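Local coordinates for phenazine-1-carboxylate N-methyltransferase (Pseudomonas aeruginosa, PDB 2IP2), which transfers a methyl group from S-adenosyl-L-methionine to phenazine-1-carboxylate, giving 5-methylphenazine-1-carboxylate on the route to the virulence pigment pyocyanin, at residues Ala34-Glu38 and Ser85-Asp90; Val268-Thr274 and Met324-Val330. Where two conformers were deposited one is given. Residues are numbered along the deposited sequence.

Contact 1: Ala34-Glu38 and Ser85-Asp90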
# COMPACT_ATOMS: atom_id res chain seq x y z
N ALA A 34 -12.66 -15.44 -2.01
CA ALA A 34 -11.89 -16.65 -2.18
C ALA A 34 -12.66 -17.92 -1.81
O ALA A 34 -12.52 -18.94 -2.50
CB ALA A 34 -10.60 -16.55 -1.37
N ASP A 35 -13.42 -17.88 -0.72
CA ASP A 35 -14.32 -18.98 -0.30
C ASP A 35 -15.44 -19.21 -1.30
O ASP A 35 -15.66 -20.36 -1.73
CB ASP A 35 -14.89 -18.66 1.08
CG ASP A 35 -13.76 -18.38 2.09
OD1 ASP A 35 -12.82 -19.23 2.13
OD2 ASP A 35 -13.79 -17.33 2.77
N LEU A 36 -16.12 -18.14 -1.68
CA LEU A 36 -17.15 -18.23 -2.72
C LEU A 36 -16.61 -18.87 -3.98
O LEU A 36 -17.22 -19.82 -4.51
CB LEU A 36 -17.78 -16.84 -3.02
CG LEU A 36 -18.47 -16.17 -1.81
CD1 LEU A 36 -18.83 -14.79 -2.12
CD2 LEU A 36 -19.78 -16.91 -1.41
N ILE A 37 -15.49 -18.37 -4.47
CA ILE A 37 -14.88 -18.92 -5.69
C ILE A 37 -14.50 -20.38 -5.57
O ILE A 37 -14.78 -21.16 -6.52
CB ILE A 37 -13.66 -18.06 -6.18
CG1 ILE A 37 -14.20 -16.71 -6.73
CG2 ILE A 37 -12.84 -18.82 -7.21
CD1 ILE A 37 -13.12 -15.55 -6.85
N GLU A 38 -13.89 -20.78 -4.45
CA GLU A 38 -13.50 -22.18 -4.26
C GLU A 38 -14.71 -23.09 -4.31
O GLU A 38 -14.63 -24.22 -4.80
CB GLU A 38 -12.78 -22.38 -2.93
CG GLU A 38 -11.97 -23.68 -2.88
CD GLU A 38 -10.95 -23.79 -4.00
OE1 GLU A 38 -10.56 -22.77 -4.60
OE2 GLU A 38 -10.44 -24.91 -4.26
N SER A 85 -4.30 -16.27 -3.39
CA SER A 85 -5.70 -16.12 -2.90
C SER A 85 -6.17 -17.25 -1.95
O SER A 85 -7.01 -17.06 -1.08
CB SER A 85 -6.69 -15.86 -4.03
OG SER A 85 -6.94 -17.02 -4.82
N HIS A 86 -5.63 -18.44 -2.14
CA HIS A 86 -5.81 -19.54 -1.16
C HIS A 86 -5.45 -19.12 0.25
O HIS A 86 -6.07 -19.53 1.21
CB HIS A 86 -5.01 -20.78 -1.60
CG HIS A 86 -5.69 -21.60 -2.66
ND1 HIS A 86 -6.97 -22.07 -2.52
CD2 HIS A 86 -5.24 -22.06 -3.85
CE1 HIS A 86 -7.30 -22.78 -3.58
NE2 HIS A 86 -6.26 -22.79 -4.40
N LEU A 87 -4.47 -18.24 0.37
CA LEU A 87 -4.11 -17.72 1.69
C LEU A 87 -5.15 -16.79 2.29
O LEU A 87 -5.08 -16.45 3.49
CB LEU A 87 -2.76 -17.01 1.62
CG LEU A 87 -1.54 -17.91 1.42
CD1 LEU A 87 -0.42 -17.01 1.05
CD2 LEU A 87 -1.23 -18.58 2.74
N LEU A 88 -6.12 -16.37 1.49
CA LEU A 88 -7.20 -15.56 2.01
C LEU A 88 -8.40 -16.35 2.47
O LEU A 88 -9.34 -15.78 3.07
CB LEU A 88 -7.64 -14.50 0.97
CG LEU A 88 -6.57 -13.60 0.37
CD1 LEU A 88 -7.21 -12.82 -0.75
CD2 LEU A 88 -5.93 -12.68 1.44
N ARG A 89 -8.43 -17.65 2.14
CA ARG A 89 -9.60 -18.49 2.46
C ARG A 89 -9.77 -18.73 3.95
O ARG A 89 -8.81 -18.68 4.73
CB ARG A 89 -9.51 -19.86 1.74
CG ARG A 89 -9.74 -19.83 0.22
CD ARG A 89 -9.15 -21.14 -0.44
NE ARG A 89 -9.98 -22.28 -0.15
CZ ARG A 89 -9.55 -23.50 0.09
NH1 ARG A 89 -8.25 -23.82 0.07
NH2 ARG A 89 -10.46 -24.42 0.34
N ASP A 90 -10.99 -19.02 4.33
CA ASP A 90 -11.31 -19.25 5.72
C ASP A 90 -10.93 -20.70 6.09
O ASP A 90 -11.79 -21.54 6.23
CB ASP A 90 -12.80 -18.97 5.91
CG ASP A 90 -13.22 -19.01 7.37
OD1 ASP A 90 -12.34 -19.04 8.26
OD2 ASP A 90 -14.45 -19.03 7.60
O HOH W 1 -12.05 -15.23 2.75
O HOH W 2 -12.65 -21.90 1.43

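Contact 2: Val268-Thr274 and Met324-Val330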
# COMPACT_ATOMS: atom_id res chain seq x y z
N VAL A 268 19.77 -22.81 23.78
CA VAL A 268 18.79 -21.73 23.86
C VAL A 268 18.51 -21.34 22.41
O VAL A 268 19.44 -21.28 21.57
CB VAL A 268 19.29 -20.54 24.70
CG1 VAL A 268 18.57 -19.26 24.35
CG2 VAL A 268 19.13 -20.84 26.22
N VAL A 269 17.23 -21.13 22.10
CA VAL A 269 16.81 -20.86 20.73
C VAL A 269 15.96 -19.58 20.77
O VAL A 269 14.88 -19.56 21.39
CB VAL A 269 15.99 -22.05 20.13
CG1 VAL A 269 15.33 -21.63 18.74
CG2 VAL A 269 16.88 -23.32 19.98
N VAL A 270 16.48 -18.50 20.17
CA VAL A 270 15.81 -17.22 20.16
C VAL A 270 15.09 -17.10 18.81
O VAL A 270 15.71 -17.29 17.72
CB VAL A 270 16.83 -16.10 20.28
CG1 VAL A 270 16.14 -14.75 20.15
CG2 VAL A 270 17.64 -16.20 21.62
N ILE A 271 13.79 -16.86 18.85
CA ILE A 271 13.01 -16.74 17.61
C ILE A 271 12.50 -15.34 17.64
O ILE A 271 11.71 -15.02 18.53
CB ILE A 271 11.84 -17.75 17.60
CG1 ILE A 271 12.38 -19.18 17.73
CG2 ILE A 271 11.00 -17.59 16.34
CD1 ILE A 271 11.39 -20.10 18.42
N GLU A 272 12.97 -14.47 16.71
CA GLU A 272 12.62 -13.06 16.78
C GLU A 272 12.90 -12.38 15.45
O GLU A 272 13.77 -12.83 14.70
CB GLU A 272 13.35 -12.33 17.91
CG GLU A 272 12.41 -11.26 18.58
CD GLU A 272 12.55 -11.13 20.09
OE1 GLU A 272 13.68 -11.17 20.60
OE2 GLU A 272 11.51 -10.93 20.77
N ARG A 273 12.14 -11.35 15.11
CA ARG A 273 12.60 -10.60 13.91
C ARG A 273 13.79 -9.73 14.30
O ARG A 273 13.71 -8.99 15.25
CB ARG A 273 11.55 -9.65 13.38
CG ARG A 273 10.31 -10.28 12.89
CD ARG A 273 9.62 -9.24 11.90
NE ARG A 273 8.55 -9.99 11.29
CZ ARG A 273 7.31 -9.90 11.70
NH1 ARG A 273 7.01 -9.00 12.63
NH2 ARG A 273 6.39 -10.65 11.13
N THR A 274 14.89 -9.82 13.58
CA THR A 274 15.98 -8.88 13.87
C THR A 274 16.32 -8.13 12.57
O THR A 274 16.08 -8.65 11.50
CB THR A 274 17.27 -9.60 14.36
OG1 THR A 274 17.76 -10.45 13.31
CG2 THR A 274 17.00 -10.44 15.59
N MET A 324 8.47 -14.89 6.95
CA MET A 324 7.94 -13.62 7.41
C MET A 324 8.94 -12.86 8.24
O MET A 324 8.64 -12.41 9.36
CB MET A 324 6.65 -13.84 8.18
CG MET A 324 5.83 -14.96 7.56
SD MET A 324 4.09 -14.66 7.71
CE MET A 324 4.09 -12.85 7.97
N GLU A 325 10.15 -12.73 7.68
CA GLU A 325 11.21 -11.91 8.24
C GLU A 325 11.57 -12.27 9.70
O GLU A 325 12.00 -11.41 10.46
CB GLU A 325 10.91 -10.40 8.08
CG GLU A 325 10.83 -9.88 6.63
CD GLU A 325 12.14 -10.01 5.85
OE1 GLU A 325 13.22 -9.92 6.47
OE2 GLU A 325 12.09 -10.19 4.61
N THR A 326 11.45 -13.55 10.08
CA THR A 326 11.81 -13.91 11.48
C THR A 326 13.12 -14.69 11.48
O THR A 326 13.49 -15.29 10.48
CB THR A 326 10.69 -14.69 12.26
OG1 THR A 326 11.27 -15.52 13.30
CG2 THR A 326 9.91 -15.55 11.36
N ARG A 327 13.83 -14.63 12.59
CA ARG A 327 15.16 -15.26 12.64
C ARG A 327 15.11 -16.34 13.67
O ARG A 327 14.41 -16.18 14.69
CB ARG A 327 16.19 -14.27 13.11
CG ARG A 327 17.43 -14.32 12.30
CD ARG A 327 17.54 -12.99 11.58
NE ARG A 327 17.93 -13.13 10.19
CZ ARG A 327 18.16 -12.11 9.37
NH1 ARG A 327 18.06 -10.85 9.79
NH2 ARG A 327 18.51 -12.35 8.13
N MET A 328 15.89 -17.39 13.47
CA MET A 328 16.04 -18.41 14.52
C MET A 328 17.52 -18.38 14.86
O MET A 328 18.34 -18.62 13.98
CB MET A 328 15.64 -19.80 14.04
CG MET A 328 15.87 -20.90 15.15
SD MET A 328 15.40 -22.56 14.60
CE MET A 328 16.82 -22.96 13.57
N ILE A 329 17.85 -18.07 16.10
CA ILE A 329 19.27 -18.03 16.55
C ILE A 329 19.45 -19.16 17.59
O ILE A 329 18.85 -19.10 18.67
CB ILE A 329 19.62 -16.66 17.12
CG1 ILE A 329 19.49 -15.56 16.03
CG2 ILE A 329 21.05 -16.64 17.71
CD1 ILE A 329 19.37 -14.12 16.62
N VAL A 330 20.26 -20.18 17.24
CA VAL A 330 20.55 -21.28 18.16
C VAL A 330 21.91 -21.02 18.87
O VAL A 330 22.92 -20.72 18.21
CB VAL A 330 20.50 -22.66 17.47
CG1 VAL A 330 20.65 -23.78 18.53
CG2 VAL A 330 19.17 -22.84 16.73
O HOH W 3 14.50 -11.30 10.94

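Contact 1: Ala34-Glu38 and Ser85-Asp90
Within the helical, winged-helix-like dimerisation domain of this O-methyltransferase family member, a short helix can hold a departing turn through one well-placed carboxylate, and Asp35 is a worked example. Ala34-Glu38 lies on helix 33-38; opposite it the chain leaves helix 83-86 through a type I beta turn from His86 to Arg89. The m rotamer of Asp35 swings OD1 across the gap, where it accepts a nearly linear hydrogen bond of 2.9 Å from the backbone N of Asp90. Both carboxylate oxygens also take water: one molecule joins Asp35 OD2 to Leu88 O, a second joins Asp35 OD1 to Arg89 NE. Ala34, with no more than a methyl group to offer, lets the turn come close, its CB lying 3.6 Å from Ser85 O and 3.7 Å from Arg89 CG. Arg89 extends its chain by m and t torsions, then bends at chi3 (p), which sets one guanidinium face against Glu38 CG, 3.6 Å from Arg89 NH2. The carboxylate of Glu38 makes no salt bridge with it and instead accepts a hydrogen bond from Asn81 on strand 78-81. On the dimer side, Leu87 and Leu88 pack on Leu12 of the second subunit. His86, in an m rotamer, tips its imidazole so that CE1 lies 3.4 Å from Glu38 OE1.

Contact 2: Val268-Thr274 and Met324-Val330
Class I methyltransferases of this kind insert an antiparallel strand into their otherwise largely parallel Rossmann-like sheet; here strand 326-333 lies between strands 267-272 and 314-322, and residues 326-330 run antiparallel to residues 268-272 at 166°. At the start of the segment, Met324 and Glu325 both have positive phi, a kink that turns the carbonyl of Met324 toward Arg273, whose NE donates to Met324 O at 3.1 Å; the Arg273 guanidinium also makes a cation-pi contact with Trp287. Glu325 O takes a hydrogen bond from a water that in turn accepts one from Thr274 N, so that one water joins the two segments. Thr326 sets OG1 3.7 Å from Ile271 CG2. Arg327 forms a hydrogen-bonded pair with Glu272, and its side chain passes Thr274 to reach a salt bridge with Asp321; Glu272 in turn lies near Arg241, a predicted S-adenosyl-L-methionine site. Met328 pairs with Ile271 without hydrogen bonds and lays CG 3.7 Å from Val269 CG1. Ile329, packed under helix 302-311 against Val305 and Leu309, bonds through N to Val270 O at 2.8 Å and through O to Val270 N at 2.9 Å. Val330 meets Val269 through their CG2 methyls at 4.0 Å.

The two contacts illustrate how a two-domain enzyme divides its work along the chain. Contact 1 closes before contact 2 opens, so they come in series: the first belongs to the N-terminal dimerisation domain, the second to the seven-stranded mixed sheet of the C-terminal catalytic domain. Their centres lie 30 Å apart on opposite sides of the chain's centre, they share no helix or strand, and their nearest atoms stay about 8 Å apart. Two features relate them nonetheless. Phe95, backbone-bonded to Leu87 of contact 1, touches Met324 of contact 2, and both contacts reach helix 6-30 of the second subunit, through Leu12 and Ile13, consistent with a dimer interface that extends to the catalytic domain.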